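PDB 1TIS: thymidylate synthase from Enterobacteria phage T4, which catalyses the conversion of dUMP and (6R)-5,10-methylene-5,6,7,8-tetrahydrofolate to dTMP and 7,8-dihydrofolate, working as a homodimer. Local coordinates for residues E124-I129 and A199-L204; R136-S141 and F162-G167; L171-R176 and G207-S212. All coordinates share one frame; numbering follows the deposited sequence.

Interaction 1. Residues E124-I129 and A199-L204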
loop_
_atom_site.group_PDB
_atom_site.type_symbol
_atom_site.label_atom_id
_atom_site.label_comp_id
_atom_site.label_asym_id
_atom_site.label_seq_id
_atom_site.Cartn_x
_atom_site.Cartn_y
_atom_site.Cartn_z
ATOM N N GLU A 124 12.740 -11.529 -9.861
ATOM C CA GLU A 124 11.848 -11.512 -10.985
ATOM C C GLU A 124 11.095 -10.203 -11.263
ATOM O O GLU A 124 10.509 -9.971 -12.335
ATOM C CB GLU A 124 10.950 -12.692 -10.797
ATOM C CG GLU A 124 9.811 -12.423 -9.861
ATOM C CD GLU A 124 8.538 -12.854 -10.543
ATOM O OE1 GLU A 124 8.088 -12.149 -11.459
ATOM O OE2 GLU A 124 8.035 -13.916 -10.172
ATOM N N VAL A 125 11.141 -9.247 -10.347
ATOM C CA VAL A 125 10.473 -7.977 -10.567
ATOM C C VAL A 125 11.432 -7.140 -11.375
ATOM O O VAL A 125 11.009 -6.177 -11.996
ATOM C CB VAL A 125 10.126 -7.239 -9.215
ATOM C CG1 VAL A 125 11.241 -6.342 -8.560
ATOM C CG2 VAL A 125 8.904 -6.406 -9.595
ATOM N N ILE A 126 12.726 -7.430 -11.389
ATOM C CA ILE A 126 13.594 -6.642 -12.196
ATOM C C ILE A 126 13.464 -7.168 -13.596
ATOM O O ILE A 126 13.650 -6.396 -14.516
ATOM C CB ILE A 126 14.981 -6.726 -11.593
ATOM C CG1 ILE A 126 14.880 -5.930 -10.259
ATOM C CG2 ILE A 126 16.045 -6.211 -12.550
ATOM C CD1 ILE A 126 16.066 -5.764 -9.295
ATOM N N ASP A 127 13.059 -8.414 -13.855
ATOM C CA ASP A 127 12.746 -8.847 -15.205
ATOM C C ASP A 127 11.485 -8.140 -15.707
ATOM O O ASP A 127 11.646 -7.504 -16.747
ATOM C CB ASP A 127 12.537 -10.355 -15.259
ATOM C CG ASP A 127 13.795 -11.189 -14.975
ATOM O OD1 ASP A 127 14.904 -10.676 -15.111
ATOM O OD2 ASP A 127 13.662 -12.369 -14.626
ATOM N N ARG A 128 10.262 -8.103 -15.106
ATOM C CA ARG A 128 9.114 -7.356 -15.656
ATOM C C ARG A 128 9.498 -5.970 -16.138
ATOM O O ARG A 128 9.143 -5.646 -17.269
ATOM C CB ARG A 128 7.977 -7.129 -14.664
ATOM C CG ARG A 128 7.444 -8.443 -14.105
ATOM C CD ARG A 128 5.933 -8.448 -13.748
ATOM N NE ARG A 128 5.038 -8.700 -14.887
ATOM C CZ ARG A 128 4.100 -9.655 -14.870
ATOM N NH1 ARG A 128 3.870 -10.404 -13.793
ATOM N NH2 ARG A 128 3.360 -9.866 -15.951
ATOM N N ILE A 129 10.320 -5.215 -15.390
ATOM C CA ILE A 129 10.809 -3.898 -15.794
ATOM C C ILE A 129 11.666 -4.031 -17.036
ATOM O O ILE A 129 11.589 -3.214 -17.953
ATOM C CB ILE A 129 11.752 -3.205 -14.805
ATOM C CG1 ILE A 129 11.467 -3.495 -13.319
ATOM C CG2 ILE A 129 11.655 -1.732 -15.190
ATOM C CD1 ILE A 129 10.316 -2.807 -12.569
ATOM N N ALA A 199 17.305 1.186 -11.406
ATOM C CA ALA A 199 17.436 1.953 -12.620
ATOM C C ALA A 199 18.781 1.631 -13.196
ATOM O O ALA A 199 18.804 1.592 -14.417
ATOM C CB ALA A 199 17.476 3.384 -12.414
ATOM N N LYS A 200 19.883 1.317 -12.476
ATOM C CA LYS A 200 21.129 0.978 -13.163
ATOM C C LYS A 200 21.111 -0.425 -13.811
ATOM O O LYS A 200 21.795 -0.709 -14.808
ATOM C CB LYS A 200 22.300 1.119 -12.181
ATOM C CG LYS A 200 23.663 0.895 -12.846
ATOM C CD LYS A 200 23.937 2.108 -13.738
ATOM C CE LYS A 200 24.670 1.882 -15.081
ATOM N NZ LYS A 200 24.756 3.159 -15.795
ATOM N N MET A 201 20.290 -1.339 -13.306
ATOM C CA MET A 201 20.173 -2.682 -13.891
ATOM C C MET A 201 19.309 -2.550 -15.106
ATOM O O MET A 201 19.718 -2.969 -16.179
ATOM C CB MET A 201 19.482 -3.689 -12.968
ATOM C CG MET A 201 20.300 -4.151 -11.778
ATOM S SD MET A 201 19.216 -4.922 -10.572
ATOM C CE MET A 201 19.158 -6.610 -11.082
ATOM N N CYS A 202 18.152 -1.889 -14.961
ATOM C CA CYS A 202 17.225 -1.722 -16.070
ATOM C C CYS A 202 17.652 -0.650 -17.095
ATOM O O CYS A 202 17.075 -0.516 -18.179
ATOM C CB CYS A 202 15.838 -1.435 -15.433
ATOM S SG CYS A 202 15.269 -2.754 -14.339
ATOM N N ASN A 203 18.709 0.086 -16.739
ATOM C CA ASN A 203 19.244 1.204 -17.478
ATOM C C ASN A 203 18.140 2.216 -17.835
ATOM O O ASN A 203 17.782 2.630 -18.953
ATOM C CB ASN A 203 19.977 0.679 -18.723
ATOM C CG ASN A 203 20.900 1.728 -19.365
ATOM O OD1 ASN A 203 20.926 1.843 -20.591
ATOM N ND2 ASN A 203 21.715 2.527 -18.658
ATOM N N LEU A 204 17.573 2.656 -16.740
ATOM C CA LEU A 204 16.563 3.644 -16.820
ATOM C C LEU A 204 17.112 4.766 -15.956
ATOM O O LEU A 204 18.051 4.620 -15.162
ATOM C CB LEU A 204 15.254 3.039 -16.296
ATOM C CG LEU A 204 14.614 1.754 -16.892
ATOM C CD1 LEU A 204 13.126 1.751 -16.660
ATOM C CD2 LEU A 204 14.694 1.729 -18.382
#
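Apolar packing carries this contact, which joins helix 121-131 to the C-terminal end of helix 184-202. Two aliphatic side chains of 124-129, one turn apart, face Met201, Cys202 and Leu204.

Ile126 meets Met201 at about a right angle. The methionine has CG anti to its carbonyl carbon (chi1 -73°) and bends at its last torsion. This lays SD and CE across both branches of the isoleucine. Met201 CE lies 3.5 Å from Ile126 CG2, and Met201 SD lies 3.5 Å from Ile126 CD1. Thr254 of helix 254-262 touches both side chains.

The second group forms round the thiol. Cys202 SG sits beside the backbone N of its own residue and points at the branch point of Ile129, 3.6 Å from Ile129 CB. Cys202 SG is also 4.0 Å from Ile126 CG2, so one sulfur touches both isoleucines. Leu204 then reaches Ile129 obliquely, with Leu204 CD1 4.1 Å from Ile129 CG2.

No hydrogen bond crosses the contact. Within 199-204, Leu204 N bonds to Ala199 O at 2.8 Å. This is the 6-to-1 bond of a Schellman-type helix end, closed round Asn203 with its positive phi. The turn brings Leu204 back toward Ile129.

Polar groups of 124-129 find partners elsewhere: Arg128 NE in a salt bridge with Asp135, and Asp127 OD1 in a hydrogen bond with Thr254 OG1. With no polar bond across it, the contact rests on van der Waals packing of methyl groups against the two sulfurs, so it has little directional character.

Interaction 2. Residues R136-S141 and F162-G167. With PO4 (phosphate ion), chain B.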
loop_
_atom_site.group_PDB
_atom_site.type_symbol
_atom_site.label_atom_id
_atom_site.label_comp_id
_atom_site.label_asym_id
_atom_site.label_seq_id
_atom_site.Cartn_x
_atom_site.Cartn_y
_atom_site.Cartn_z
ATOM N N ARG A 136 1.710 -3.184 -15.019
ATOM C CA ARG A 136 1.341 -2.593 -13.721
ATOM C C ARG A 136 1.584 -3.514 -12.503
ATOM O O ARG A 136 1.823 -3.040 -11.399
ATOM C CB ARG A 136 -0.144 -2.146 -13.755
ATOM C CG ARG A 136 -0.480 -1.149 -14.877
ATOM C CD ARG A 136 0.465 0.088 -15.025
ATOM N NE ARG A 136 0.462 0.672 -16.381
ATOM C CZ ARG A 136 1.323 1.619 -16.816
ATOM N NH1 ARG A 136 2.277 2.152 -16.039
ATOM N NH2 ARG A 136 1.212 2.064 -18.072
ATOM N N ARG A 137 1.627 -4.842 -12.650
ATOM C CA ARG A 137 1.839 -5.803 -11.577
ATOM C C ARG A 137 3.288 -5.822 -11.069
ATOM O O ARG A 137 3.775 -6.912 -10.731
ATOM C CB ARG A 137 1.407 -7.197 -12.132
ATOM C CG ARG A 137 -0.044 -7.224 -12.575
ATOM C CD ARG A 137 -0.488 -8.143 -13.724
ATOM N NE ARG A 137 -1.907 -7.840 -14.016
ATOM C CZ ARG A 137 -2.701 -8.407 -14.952
ATOM N NH1 ARG A 137 -2.295 -9.381 -15.785
ATOM N NH2 ARG A 137 -3.967 -7.990 -15.023
ATOM N N GLN A 138 4.090 -4.764 -10.928
ATOM C CA GLN A 138 5.507 -4.987 -10.597
ATOM C C GLN A 138 5.826 -4.464 -9.223
ATOM O O GLN A 138 6.560 -3.496 -9.007
ATOM C CB GLN A 138 6.381 -4.343 -11.713
ATOM C CG GLN A 138 6.078 -2.957 -12.310
ATOM C CD GLN A 138 6.870 -2.609 -13.581
ATOM O OE1 GLN A 138 7.687 -3.408 -14.047
ATOM N NE2 GLN A 138 6.703 -1.467 -14.247
ATOM N N ILE A 139 5.233 -5.285 -8.353
ATOM C CA ILE A 139 5.003 -5.069 -6.905
ATOM C C ILE A 139 5.826 -5.956 -5.954
ATOM O O ILE A 139 5.955 -7.117 -6.354
ATOM C CB ILE A 139 3.490 -5.315 -6.634
ATOM C CG1 ILE A 139 2.658 -4.507 -7.582
ATOM C CG2 ILE A 139 3.132 -4.947 -5.218
ATOM C CD1 ILE A 139 1.181 -4.555 -7.212
ATOM N N VAL A 140 6.422 -5.626 -4.789
ATOM C CA VAL A 140 6.948 -6.699 -3.950
ATOM C C VAL A 140 6.462 -6.485 -2.521
ATOM O O VAL A 140 6.754 -5.551 -1.795
ATOM C CB VAL A 140 8.567 -6.876 -4.011
ATOM C CG1 VAL A 140 9.094 -6.191 -5.232
ATOM C CG2 VAL A 140 9.308 -6.367 -2.802
ATOM N N SER A 141 5.540 -7.339 -2.142
ATOM C CA SER A 141 4.910 -7.326 -0.849
ATOM C C SER A 141 5.888 -7.972 0.087
ATOM O O SER A 141 6.547 -8.941 -0.313
ATOM C CB SER A 141 3.640 -8.138 -0.921
ATOM O OG SER A 141 2.998 -8.322 0.336
ATOM N N PHE A 162 6.424 -0.279 -8.748
ATOM C CA PHE A 162 7.336 0.444 -9.620
ATOM C C PHE A 162 6.508 0.839 -10.819
ATOM O O PHE A 162 5.628 0.081 -11.231
ATOM C CB PHE A 162 8.452 -0.359 -10.225
ATOM C CG PHE A 162 9.598 -0.785 -9.341
ATOM C CD1 PHE A 162 10.550 0.140 -8.913
ATOM C CD2 PHE A 162 9.709 -2.113 -9.013
ATOM C CE1 PHE A 162 11.635 -0.263 -8.140
ATOM C CE2 PHE A 162 10.797 -2.492 -8.242
ATOM C CZ PHE A 162 11.760 -1.585 -7.805
ATOM N N ASN A 163 6.834 1.964 -11.449
ATOM C CA ASN A 163 6.134 2.476 -12.634
ATOM C C ASN A 163 7.238 2.867 -13.593
ATOM O O ASN A 163 8.267 3.392 -13.144
ATOM C CB ASN A 163 5.345 3.726 -12.323
ATOM C CG ASN A 163 3.977 3.790 -12.963
ATOM O OD1 ASN A 163 3.036 3.137 -12.520
ATOM N ND2 ASN A 163 3.758 4.629 -13.961
ATOM N N VAL A 164 7.115 2.608 -14.884
ATOM C CA VAL A 164 8.122 3.015 -15.867
ATOM C C VAL A 164 7.555 4.186 -16.710
ATOM O O VAL A 164 6.506 4.006 -17.353
ATOM C CB VAL A 164 8.457 1.768 -16.726
ATOM C CG1 VAL A 164 9.576 2.122 -17.683
ATOM C CG2 VAL A 164 8.858 0.594 -15.844
ATOM N N ARG A 165 8.161 5.407 -16.622
ATOM C CA ARG A 165 7.736 6.610 -17.364
ATOM C C ARG A 165 8.028 6.504 -18.863
ATOM O O ARG A 165 7.398 5.710 -19.557
ATOM C CB ARG A 165 8.425 7.847 -16.790
ATOM C CG ARG A 165 7.590 8.291 -15.609
ATOM C CD ARG A 165 7.624 9.772 -15.244
ATOM N NE ARG A 165 8.974 10.292 -15.050
ATOM C CZ ARG A 165 9.229 11.490 -14.505
ATOM N NH1 ARG A 165 8.232 12.274 -14.106
ATOM N NH2 ARG A 165 10.490 11.926 -14.349
ATOM N N ASN A 166 8.850 7.319 -19.508
ATOM C CA ASN A 166 9.312 6.919 -20.819
ATOM C C ASN A 166 10.720 7.296 -20.479
ATOM O O ASN A 166 11.147 8.445 -20.629
ATOM C CB ASN A 166 8.822 7.780 -22.014
ATOM C CG ASN A 166 8.573 7.065 -23.360
ATOM O OD1 ASN A 166 7.920 7.632 -24.239
ATOM N ND2 ASN A 166 8.966 5.829 -23.667
ATOM N N GLY A 167 11.339 6.306 -19.818
ATOM C CA GLY A 167 12.739 6.453 -19.477
ATOM C C GLY A 167 13.020 6.736 -18.018
ATOM O O GLY A 167 14.163 6.965 -17.621
HETATM P P PO4 B . -3.883 -4.662 -14.861
HETATM O O1 PO4 B . -4.021 -5.286 -16.338
HETATM O O2 PO4 B . -4.369 -3.259 -14.965
HETATM O O3 PO4 B . -2.426 -4.786 -14.587
HETATM O O4 PO4 B . -4.771 -5.566 -14.112
HETATM O O HOH W 1 5.130 0.488 -15.416
#
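Gln138 has CG in the crowded position between its backbone N and carbonyl carbon (chi1 43°), and the chain is extended beyond it. This runs the side chain past Phe162, with CG beside it, and brings the amide NE2 to Val164. Phe162 has CG anti to its carbonyl carbon (chi1 -73°), and its ring stands nearly perpendicular to the Gln138 amide plane.

One direct hydrogen bond joins the segments. Phe162 N donates to Gln138 O at 3.2 Å, approaching from above the carbonyl plane. Gln138 CG passes 4.1 Å from Phe162 CB, and Gln138 NE2 lies 3.4 Å from Val164 CG2. A water accepts from Val164 N at 3.0 Å and, weakly, from Gln138 NE2. Gln138 NE2 also makes a weak hydrogen bond to Pro133 O.

The Arg136 chain bends at chi2, and its guanidinium reaches Asn163. Arg136 NH1 is 3.6 Å from Asn163 ND2 without a hydrogen bond, the planes 30° apart. The side chain of Arg137 leaves the backbone away from the strand, and its NH2 donates to O4 of a phosphate ion at 2.7 Å. The ion lies at the guanidinium edge.

The phosphate probably comes from the crystallisation liquor. Arg137 and Arg176 of the second subunit hold the ion, while Arg136 passes it with CB. This is consistent with the dUMP phosphate site that thymidylate synthase subunits share, where Arg136 and Arg137 probably bind.

Interaction 3. Residues L171-R176 and G207-S212. With PO4 (phosphate ion), chain C.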
loop_
_atom_site.group_PDB
_atom_site.type_symbol
_atom_site.label_atom_id
_atom_site.label_comp_id
_atom_site.label_asym_id
_atom_site.label_seq_id
_atom_site.Cartn_x
_atom_site.Cartn_y
_atom_site.Cartn_z
ATOM N N LEU A 171 9.351 4.525 -7.798
ATOM C CA LEU A 171 9.038 3.524 -6.802
ATOM C C LEU A 171 8.103 4.145 -5.798
ATOM O O LEU A 171 8.224 5.333 -5.505
ATOM C CB LEU A 171 10.279 3.038 -6.033
ATOM C CG LEU A 171 10.062 1.878 -5.015
ATOM C CD1 LEU A 171 11.351 1.113 -4.925
ATOM C CD2 LEU A 171 9.663 2.360 -3.632
ATOM N N GLN A 172 7.200 3.391 -5.185
ATOM C CA GLN A 172 6.329 3.912 -4.131
ATOM C C GLN A 172 6.150 2.902 -2.990
ATOM O O GLN A 172 5.667 1.801 -3.197
ATOM C CB GLN A 172 4.963 4.279 -4.741
ATOM C CG GLN A 172 3.949 4.516 -3.662
ATOM C CD GLN A 172 2.648 4.973 -4.215
ATOM O OE1 GLN A 172 2.194 6.012 -3.773
ATOM N NE2 GLN A 172 2.007 4.339 -5.175
ATOM N N TRP A 173 6.461 3.241 -1.772
ATOM C CA TRP A 173 6.322 2.324 -0.661
ATOM C C TRP A 173 5.100 2.661 0.135
ATOM O O TRP A 173 4.567 3.791 0.074
ATOM C CB TRP A 173 7.543 2.343 0.312
ATOM C CG TRP A 173 8.356 3.622 0.438
ATOM C CD1 TRP A 173 8.824 4.390 -0.621
ATOM C CD2 TRP A 173 8.665 4.187 1.617
ATOM N NE1 TRP A 173 9.406 5.451 -0.110
ATOM C CE2 TRP A 173 9.326 5.358 1.222
ATOM C CE3 TRP A 173 8.444 3.836 2.914
ATOM C CZ2 TRP A 173 9.804 6.256 2.133
ATOM C CZ3 TRP A 173 8.922 4.738 3.835
ATOM C CH2 TRP A 173 9.583 5.920 3.454
ATOM N N TYR A 174 4.625 1.651 0.842
ATOM C CA TYR A 174 3.577 1.925 1.821
ATOM C C TYR A 174 4.203 1.553 3.169
ATOM O O TYR A 174 4.888 0.528 3.279
ATOM C CB TYR A 174 2.365 1.086 1.509
ATOM C CG TYR A 174 1.203 1.372 2.413
ATOM C CD1 TYR A 174 1.205 0.906 3.723
ATOM C CD2 TYR A 174 0.150 2.085 1.896
ATOM C CE1 TYR A 174 0.128 1.163 4.540
ATOM C CE2 TYR A 174 -0.934 2.333 2.705
ATOM C CZ TYR A 174 -0.923 1.868 4.003
ATOM O OH TYR A 174 -2.013 2.096 4.776
ATOM N N GLN A 175 4.076 2.391 4.182
ATOM C CA GLN A 175 4.665 2.100 5.484
ATOM C C GLN A 175 3.531 2.163 6.485
ATOM O O GLN A 175 2.732 3.107 6.494
ATOM C CB GLN A 175 5.713 3.128 5.822
ATOM C CG GLN A 175 6.347 2.929 7.168
ATOM C CD GLN A 175 7.838 2.734 7.060
ATOM O OE1 GLN A 175 8.354 1.632 7.258
ATOM N NE2 GLN A 175 8.629 3.721 6.693
ATOM N N ARG A 176 3.451 1.135 7.308
ATOM C CA ARG A 176 2.426 0.972 8.310
ATOM C C ARG A 176 2.463 2.025 9.403
ATOM O O ARG A 176 1.418 2.613 9.721
ATOM C CB ARG A 176 2.574 -0.386 8.945
ATOM C CG ARG A 176 1.343 -0.806 9.689
ATOM C CD ARG A 176 1.655 -2.055 10.439
ATOM N NE ARG A 176 2.697 -1.930 11.435
ATOM C CZ ARG A 176 3.733 -2.750 11.360
ATOM N NH1 ARG A 176 3.821 -3.663 10.385
ATOM N NH2 ARG A 176 4.691 -2.673 12.264
ATOM N N GLY A 207 13.616 8.064 -11.536
ATOM C CA GLY A 207 12.575 9.051 -11.678
ATOM C C GLY A 207 12.061 9.559 -10.383
ATOM O O GLY A 207 12.805 10.185 -9.652
ATOM N N ASP A 208 10.824 9.319 -10.050
ATOM C CA ASP A 208 10.272 9.963 -8.880
ATOM C C ASP A 208 10.147 8.969 -7.758
ATOM O O ASP A 208 10.023 7.766 -8.046
ATOM C CB ASP A 208 8.897 10.516 -9.170
ATOM C CG ASP A 208 8.802 11.634 -10.205
ATOM O OD1 ASP A 208 9.726 11.858 -11.003
ATOM O OD2 ASP A 208 7.760 12.284 -10.206
ATOM N N LEU A 209 10.113 9.451 -6.506
ATOM C CA LEU A 209 10.010 8.600 -5.332
ATOM C C LEU A 209 8.761 9.014 -4.599
ATOM O O LEU A 209 8.723 10.175 -4.226
ATOM C CB LEU A 209 11.233 8.789 -4.452
ATOM C CG LEU A 209 11.418 7.871 -3.280
ATOM C CD1 LEU A 209 11.666 6.433 -3.715
ATOM C CD2 LEU A 209 12.597 8.401 -2.475
ATOM N N ILE A 210 7.749 8.168 -4.360
ATOM C CA ILE A 210 6.490 8.538 -3.709
ATOM C C ILE A 210 6.341 7.707 -2.473
ATOM O O ILE A 210 6.724 6.553 -2.489
ATOM C CB ILE A 210 5.306 8.250 -4.610
ATOM C CG1 ILE A 210 5.533 8.717 -6.022
ATOM C CG2 ILE A 210 4.124 9.016 -4.097
ATOM C CD1 ILE A 210 4.407 8.122 -6.884
ATOM N N PHE A 211 5.739 8.170 -1.403
ATOM C CA PHE A 211 5.682 7.414 -0.154
ATOM C C PHE A 211 4.269 7.469 0.375
ATOM O O PHE A 211 3.794 8.606 0.543
ATOM C CB PHE A 211 6.649 8.027 0.889
ATOM C CG PHE A 211 6.246 7.918 2.356
ATOM C CD1 PHE A 211 6.330 6.724 3.035
ATOM C CD2 PHE A 211 5.779 9.035 3.009
ATOM C CE1 PHE A 211 5.945 6.646 4.361
ATOM C CE2 PHE A 211 5.393 8.958 4.330
ATOM C CZ PHE A 211 5.477 7.761 5.014
ATOM N N SER A 212 3.664 6.313 0.698
ATOM C CA SER A 212 2.319 6.338 1.224
ATOM C C SER A 212 2.397 6.027 2.702
ATOM O O SER A 212 3.094 5.097 3.133
ATOM C CB SER A 212 1.503 5.330 0.482
ATOM O OG SER A 212 1.541 5.556 -0.924
HETATM P P PO4 C . 4.548 -1.008 15.361
HETATM O O1 PO4 C . 4.796 -1.319 16.921
HETATM O O2 PO4 C . 4.697 0.465 15.212
HETATM O O3 PO4 C . 3.165 -1.509 15.142
HETATM O O4 PO4 C . 5.635 -1.799 14.762
#
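Two neighbouring parallel strands pair here inside the central mixed sheet. They belong to the beta-alpha-beta unit made by strand 168-179, helix 184-202 and strand 205-219. The short strands cross at -18° with their axes 4.7 Å apart. Leu171, Gln172, Trp173 and Tyr174 are in register with Leu209, Ile210, Phe211 and Ser212.

The backbone ladder is uneven. Ile210 N to Leu171 O (3.1 Å) and Ser212 N to Trp173 O (2.8 Å) run nearly along the C=O axes. Gln175 N donates to Ser212 O in the same way. The bonds of Leu171 N to Asp208 O and Trp173 N to Ile210 O are weak.

On the sheet face with Gln172 and Tyr174, Gln172 CG is anti to the backbone N (chi1 167°), and the chain is extended beyond it. Its OE1 comes close to Ser212 OG, but the angle is poor for a hydrogen bond. The stronger polar partner is Gly213 O of the second subunit, which accepts from Gln172 NE2. This face thus meets the dimer partner. Tyr174 CD2 lies 3.8 Å from Ser212 CB.

The side chain of Gln175 turns to the active site: NE2 bonds to OD1 of Asn187, a probable dUMP-binding residue, and the side chain touches Cys156, the probable nucleophile. Arg176, at the corner of the chain, donates from NH2 to phosphate O4 at 2.8 Å.

Leu171, Trp173, Leu209 and Phe211 share the face covered by helix 184-202, where Tyr191 stacks on the indole. The Trp173 and Phe211 rings meet obliquely, with planes at 45°. Phe211 CB makes a CH-pi contact over the five-membered ring of Trp173, and Phe211 CD1 lies 3.4 Å from Trp173 CZ3.

How the interactions relate
Interactions 1 and 2 are 9 Å apart, centre to centre, and meet at Ile129 of interaction 1. Ile129 CD1 lies 3.7 Å from Phe162 CD2, and Ile129 CG2 lies 3.7 Å from Val164 CG2, so helix 121-131 packs directly on strand 157-164. Interactions 2 and 3 have centres 12 Å apart. They meet where Phe162 CE1 is 3.5 Å from Leu171 CD1, on adjacent strands of one sheet. Interaction 1 is about 17 Å from interaction 3, between centres, but helix 184-202 links them along the chain. Across the dimer, Arg137 of interaction 2 and Arg176 of interaction 3 from the second subunit bind one phosphate, at the probable dUMP site.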